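Local atomic coordinates of aminoglycoside acetyltransferase meta-AAC0020 (Uncultured bacterium, PDB entry 5F47), a protein that probably transfers the acetyl group of acetyl-coenzyme A to aminoglycoside antibiotics, acting as a GNAT-fold resistance enzyme from soil bacteria. Residues A62-N66 with K67-G71; Q101-G104 with K105-T109. All blocks are in the same frame, centred on the assembly; numbering follows the deposited sequence.

Contact 1: A62-N66 with K67-G71; sequences ALLEN and KIVGG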
ATOM      1  N   ALA B  62       9.635  11.643  15.482  1.00 19.49           N
ATOM      2  CA  ALA B  62      10.801  12.402  15.914  1.00 19.62           C
ATOM      3  C   ALA B  62      10.363  13.388  16.971  1.00 21.29           C
ATOM      4  O   ALA B  62       9.356  14.079  16.803  1.00 21.92           O
ATOM      5  CB  ALA B  62      11.441  13.115  14.748  1.00 21.10           C
ATOM      6  N   LEU B  63      11.123  13.462  18.060  1.00 22.78           N
ATOM      7  CA  LEU B  63      10.739  14.266  19.207  1.00 26.26           C
ATOM      8  C   LEU B  63      11.841  15.227  19.585  1.00 27.60           C
ATOM      9  O   LEU B  63      13.010  14.847  19.627  1.00 27.11           O
ATOM     10  CB  LEU B  63      10.429  13.376  20.403  1.00 29.08           C
ATOM     11  CG  LEU B  63       9.167  12.525  20.338  1.00 29.31           C
ATOM     12  CD1 LEU B  63       9.435  11.172  20.961  1.00 30.36           C
ATOM     13  CD2 LEU B  63       8.048  13.235  21.072  1.00 31.65           C
ATOM     14  N   LEU B  64      11.463  16.474  19.833  1.00 27.28           N
ATOM     15  CA  LEU B  64      12.325  17.411  20.534  1.00 33.98           C
ATOM     16  C   LEU B  64      11.648  17.659  21.870  1.00 39.42           C
ATOM     17  O   LEU B  64      10.544  18.209  21.919  1.00 36.74           O
ATOM     18  CB  LEU B  64      12.521  18.695  19.742  1.00 33.36           C
ATOM     19  CG  LEU B  64      13.356  18.476  18.481  1.00 31.44           C
ATOM     20  CD1 LEU B  64      13.447  19.754  17.681  1.00 32.27           C
ATOM     21  CD2 LEU B  64      14.756  18.004  18.866  1.00 32.53           C
ATOM     22  N   GLU B  65      12.322  17.230  22.936  1.00 46.79           N
ATOM     23  CA  GLU B  65      11.699  16.982  24.231  1.00 57.05           C
ATOM     24  C   GLU B  65      10.541  16.004  24.056  1.00 58.08           C
ATOM     25  O   GLU B  65      10.749  14.851  23.664  1.00 56.61           O
ATOM     26  CB  GLU B  65      11.239  18.284  24.875  1.00 64.70           C
ATOM     27  CG  GLU B  65      12.396  19.165  25.280  1.00 72.10           C
ATOM     28  CD  GLU B  65      11.945  20.464  25.893  1.00 78.70           C
ATOM     29  OE1 GLU B  65      11.228  20.431  26.917  1.00 81.94           O
ATOM     30  OE2 GLU B  65      12.315  21.521  25.348  1.00 80.13           O
ATOM     31  N   ASN B  66       9.328  16.451  24.343  1.00 60.65           N
ATOM     32  CA  ASN B  66       8.168  15.609  24.115  1.00 61.28           C
ATOM     33  C   ASN B  66       7.246  16.242  23.084  1.00 54.46           C
ATOM     34  O   ASN B  66       6.040  16.003  23.084  1.00 56.12           O
ATOM     35  CB  ASN B  66       7.420  15.344  25.423  1.00 70.56           C
ATOM     36  CG  ASN B  66       6.917  13.915  25.527  1.00 75.56           C
ATOM     37  OD1 ASN B  66       5.723  13.675  25.706  1.00 78.97           O
ATOM     38  ND2 ASN B  66       7.830  12.956  25.405  1.00 76.49           N
ATOM     39  N   LYS B  67       7.825  17.054  22.206  1.00 47.99           N
ATOM     40  CA  LYS B  67       7.078  17.610  21.087  1.00 42.17           C
ATOM     41  C   LYS B  67       7.385  16.848  19.805  1.00 33.81           C
ATOM     42  O   LYS B  67       8.545  16.686  19.429  1.00 30.77           O
ATOM     43  CB  LYS B  67       7.390  19.089  20.888  1.00 46.84           C
ATOM     44  CG  LYS B  67       6.540  19.733  19.798  1.00 50.60           C
ATOM     45  CD  LYS B  67       7.107  21.068  19.340  1.00 55.93           C
ATOM     46  CE  LYS B  67       6.128  21.787  18.421  1.00 60.42           C
ATOM     47  NZ  LYS B  67       6.796  22.824  17.583  1.00 63.81           N
ATOM     48  N   ILE B  68       6.333  16.386  19.138  1.00 30.85           N
ATOM     49  CA  ILE B  68       6.465  15.704  17.861  1.00 28.02           C
ATOM     50  C   ILE B  68       6.839  16.711  16.779  1.00 26.62           C
ATOM     51  O   ILE B  68       6.109  17.683  16.553  1.00 29.17           O
ATOM     52  CB  ILE B  68       5.154  14.994  17.481  1.00 29.34           C
ATOM     53  CG1 ILE B  68       4.816  13.902  18.496  1.00 31.13           C
ATOM     54  CG2 ILE B  68       5.233  14.441  16.067  1.00 28.04           C
ATOM     55  CD1 ILE B  68       5.760  12.743  18.458  1.00 30.73           C
ATOM     56  N   VAL B  69       7.973  16.502  16.122  1.00 24.35           N
ATOM     57  CA  VAL B  69       8.407  17.432  15.089  1.00 23.41           C
ATOM     58  C   VAL B  69       8.528  16.736  13.732  1.00 21.07           C
ATOM     59  O   VAL B  69       8.907  17.343  12.727  1.00 21.83           O
ATOM     60  CB  VAL B  69       9.742  18.095  15.461  1.00 23.77           C
ATOM     61  CG1 VAL B  69       9.555  18.980  16.704  1.00 25.82           C
ATOM     62  CG2 VAL B  69      10.825  17.045  15.676  1.00 23.12           C
ATOM     63  N   GLY B  70       8.184  15.457  13.705  1.00 19.83           N
ATOM     64  CA  GLY B  70       8.188  14.716  12.462  1.00 18.35           C
ATOM     65  C   GLY B  70       7.736  13.291  12.686  1.00 17.90           C
ATOM     66  O   GLY B  70       7.679  12.828  13.820  1.00 19.04           O
ATOM     67  N   GLY B  71       7.372  12.597  11.617  1.00 16.41           N
ATOM     68  CA  GLY B  71       7.092  11.187  11.758  1.00 16.14           C
ATOM     69  C   GLY B  71       6.683  10.542  10.461  1.00 14.15           C
ATOM     70  O   GLY B  71       6.511  11.233   9.452  1.00 15.42           O
TER
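Leu-63 and Ile-68 form the non-hydrogen-bonded pair of a tight beta hairpin, and their side chains slant across one another to meet by their terminal methyls. CD2 of Leu-63 lies 3.5 Å from CD1 of Ile-68, which a bent second torsion (chi2 -69°) folds round to the leucine; helix 21-34 adjoins this face through Lys-23. Ala-62, Leu-64 and Lys-67 are on the other face, where a bulge lets Val-69 join them. Leu-64 and Val-69 cross at about a right angle, with CG of the leucine 4.0 Å from CG2 of the valine. That same CG2 of Val-69 also sits 4.1 Å from CB of Ala-62, touching both residues, while Ile-103 and Trp-98 pack against the valine from outside the hairpin.

The irregularity is a classic beta bulge: Val-69 and Gly-70 both stand opposite Ala-62. The O of Ala-62 accepts from Val-69 N at 2.9 Å, and the N of Ala-62 donates to Gly-70 O at 2.8 Å. At the other end, a type II' turn from Leu-64 to Lys-67 is closed by a reciprocal pair of backbone bonds. Backbone bonding thus shapes the reversal, apolar contacts bridge the strands on both faces, and the polar Glu-65 and Asn-66 are left at the exposed, poorly ordered tip.

Contact 2: Q101-G104 with K105-T109; sequences QGIG and KKLIT
Lys-106 lays its side chain back over the carbonyl of Gly-102, the residue four places earlier at the start of helix 103-117. Its backbone N donates to Gly-102 O at 3.1 Å, and the aliphatic chain then runs past the same oxygen. CB of Lys-106 is 3.6 Å from Gly-102 O. CG of Lys-106, placed beside the lysine's own backbone N (chi1 -72°), is closer, 3.4 Å from Gly-102 O. CD of Lys-106 is 3.7 Å from Gly-102 O, but from here the extended chain carries CE and NZ out alongside the first turn, clear of the carbonyl. The ammonium group ends on a water, 2.8 Å from NZ of Lys-106, which accepts from the lysine and donates to Gln-101 O. A single water thereby ties the tip of the side chain to the residue just ahead of the N-cap; Asp-8 offers NZ a further, long and weak ion pair.

The two glycines here fit the Q/R-x-x-G-x-G/A signature of GNAT acetyltransferases, the segment leading into the helix whose backbone amides, in relatives, receive the pyrophosphate of coenzyme A. Gly-102 is the N-cap and has a positive phi of 82°, a conformation that glycine adopts readily; Gly-104 is buried within the first turn.

On the inward side, Ile-103 and Leu-107 lie side by side and point the same way, CG2 of Ile-103 4.2 Å from CD1 of Leu-107. Leu-107 also brings CG to 3.5 Å from Ile-103 O, the oxygen that accepts its backbone N-H. Ile-103 rests on Leu-11 and Val-94 of the sheet. The next residue after Leu-107, Ile-108, donates its N-H to Gly-104 O, while its side chain reaches Ile-89 and Leu-92 as well as Tyr-154 of the second subunit.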
ATOM      1  N   GLN B 101      17.215  19.372   8.486  1.00 39.22           N
ATOM      2  CA  GLN B 101      18.108  19.242   9.636  1.00 36.74           C
ATOM      3  C   GLN B 101      18.293  17.772  10.011  1.00 31.74           C
ATOM      4  O   GLN B 101      18.570  17.449  11.168  1.00 31.88           O
ATOM      5  CB  GLN B 101      17.572  20.031  10.834  1.00 40.10           C
ATOM      6  CG  GLN B 101      17.436  21.526  10.570  1.00 45.99           C
ATOM      7  CD  GLN B 101      17.212  22.335  11.834  1.00 50.11           C
ATOM      8  OE1 GLN B 101      18.009  22.285  12.773  1.00 52.06           O
ATOM      9  NE2 GLN B 101      16.117  23.083  11.866  1.00 51.64           N
ATOM     10  N   GLY B 102      18.120  16.894   9.026  1.00 26.96           N
ATOM     11  CA  GLY B 102      18.360  15.466   9.183  1.00 24.65           C
ATOM     12  C   GLY B 102      17.266  14.630   9.819  1.00 23.84           C
ATOM     13  O   GLY B 102      17.420  13.421  10.000  1.00 22.93           O
ATOM     14  N   ILE B 103      16.138  15.252  10.147  1.00 21.89           N
ATOM     15  CA  ILE B 103      15.087  14.522  10.840  1.00 20.66           C
ATOM     16  C   ILE B 103      14.454  13.448   9.951  1.00 19.69           C
ATOM     17  O   ILE B 103      14.335  12.304  10.365  1.00 18.24           O
ATOM     18  CB  ILE B 103      14.026  15.496  11.377  1.00 21.32           C
ATOM     19  CG1 ILE B 103      14.677  16.373  12.463  1.00 23.47           C
ATOM     20  CG2 ILE B 103      12.812  14.730  11.896  1.00 22.77           C
ATOM     21  CD1 ILE B 103      13.818  17.535  12.948  1.00 24.72           C
ATOM     22  N   GLY B 104      14.071  13.804   8.726  1.00 18.01           N
ATOM     23  CA  GLY B 104      13.550  12.833   7.777  1.00 16.82           C
ATOM     24  C   GLY B 104      14.470  11.655   7.542  1.00 16.52           C
ATOM     25  O   GLY B 104      14.057  10.496   7.540  1.00 16.42           O
ATOM     26  N   LYS B 105      15.749  11.956   7.340  1.00 17.75           N
ATOM     27  CA  LYS B 105      16.726  10.895   7.113  1.00 17.93           C
ATOM     28  C   LYS B 105      16.820   9.934   8.292  1.00 19.67           C
ATOM     29  O   LYS B 105      16.933   8.732   8.096  1.00 19.19           O
ATOM     30  CB  LYS B 105      18.096  11.488   6.825  1.00 22.36           C
ATOM     31  CG  LYS B 105      18.218  12.104   5.444  1.00 24.67           C
ATOM     32  CD  LYS B 105      19.612  12.663   5.240  1.00 28.08           C
ATOM     33  CE  LYS B 105      19.744  13.325   3.875  1.00 31.82           C
ATOM     34  NZ  LYS B 105      21.067  13.990   3.721  1.00 36.13           N
ATOM     35  N   LYS B 106      16.783  10.462   9.513  1.00 18.85           N
ATOM     36  CA  LYS B 106      16.859   9.599  10.688  1.00 18.85           C
ATOM     37  C   LYS B 106      15.594   8.763  10.854  1.00 18.25           C
ATOM     38  O   LYS B 106      15.676   7.621  11.290  1.00 17.94           O
ATOM     39  CB  LYS B 106      17.138  10.427  11.949  1.00 19.29           C
ATOM     40  CG  LYS B 106      18.568  10.964  12.015  1.00 21.53           C
ATOM     41  CD  LYS B 106      18.751  11.991  13.124  1.00 24.98           C
ATOM     42  CE  LYS B 106      20.214  12.429  13.186  1.00 28.81           C
ATOM     43  NZ  LYS B 106      20.493  13.566  14.110  1.00 32.42           N
ATOM     44  N   LEU B 107      14.436   9.299  10.456  1.00 16.20           N
ATOM     45  CA  LEU B 107      13.199   8.527  10.480  1.00 14.61           C
ATOM     46  C   LEU B 107      13.269   7.349   9.497  1.00 15.78           C
ATOM     47  O   LEU B 107      12.898   6.224   9.839  1.00 16.22           O
ATOM     48  CB  LEU B 107      11.992   9.431  10.142  1.00 14.24           C
ATOM     49  CG  LEU B 107      11.537  10.348  11.283  1.00 17.60           C
ATOM     50  CD1 LEU B 107      10.571  11.399  10.775  1.00 18.46           C
ATOM     51  CD2 LEU B 107      10.918   9.530  12.428  1.00 18.62           C
ATOM     52  N   ILE B 108      13.750   7.610   8.280  1.00 16.23           N
ATOM     53  CA  ILE B 108      13.881   6.554   7.283  1.00 15.10           C
ATOM     54  C   ILE B 108      14.893   5.497   7.727  1.00 15.01           C
ATOM     55  O   ILE B 108      14.624   4.295   7.614  1.00 16.04           O
ATOM     56  CB  ILE B 108      14.286   7.132   5.917  1.00 14.84           C
ATOM     57  CG1 ILE B 108      13.118   7.923   5.316  1.00 13.42           C
ATOM     58  CG2 ILE B 108      14.752   6.012   4.939  1.00 17.94           C
ATOM     59  CD1 ILE B 108      11.919   7.068   4.906  1.00 16.83           C
ATOM     60  N   THR B 109      16.030   5.936   8.256  1.00 16.80           N
ATOM     61  CA  THR B 109      17.031   4.990   8.739  1.00 16.18           C
ATOM     62  C   THR B 109      16.463   4.085   9.839  1.00 17.00           C
ATOM     63  O   THR B 109      16.661   2.868   9.803  1.00 18.29           O
ATOM     64  CB  THR B 109      18.272   5.728   9.242  1.00 18.82           C
ATOM     65  OG1 THR B 109      18.889   6.418   8.140  1.00 20.73           O
ATOM     66  CG2 THR B 109      19.285   4.750   9.838  1.00 20.42           C
TER
HETATM   67  O   HOH W   1      19.510  16.204  13.745  1.00 51.56           O

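Contact 1 closes before contact 2 opens along the chain, with strand 86-94 lying between them, and their centres are about 12 Å apart. The first is the hairpin of strands 57-64 and 67-77 in the mixed sheet; the second begins helix 103-117, the crossover of the beta-alpha-beta unit that joins strands 86-94 and 122-128. They touch directly: CG2 of Ile-103 packs 3.6 Å from CB of Ala-62, and CD1 of Leu-107 lies 3.5 Å from Gly-71 N. The helix start that probably serves coenzyme A is thus seated on one face of the hairpin, within a single GNAT domain.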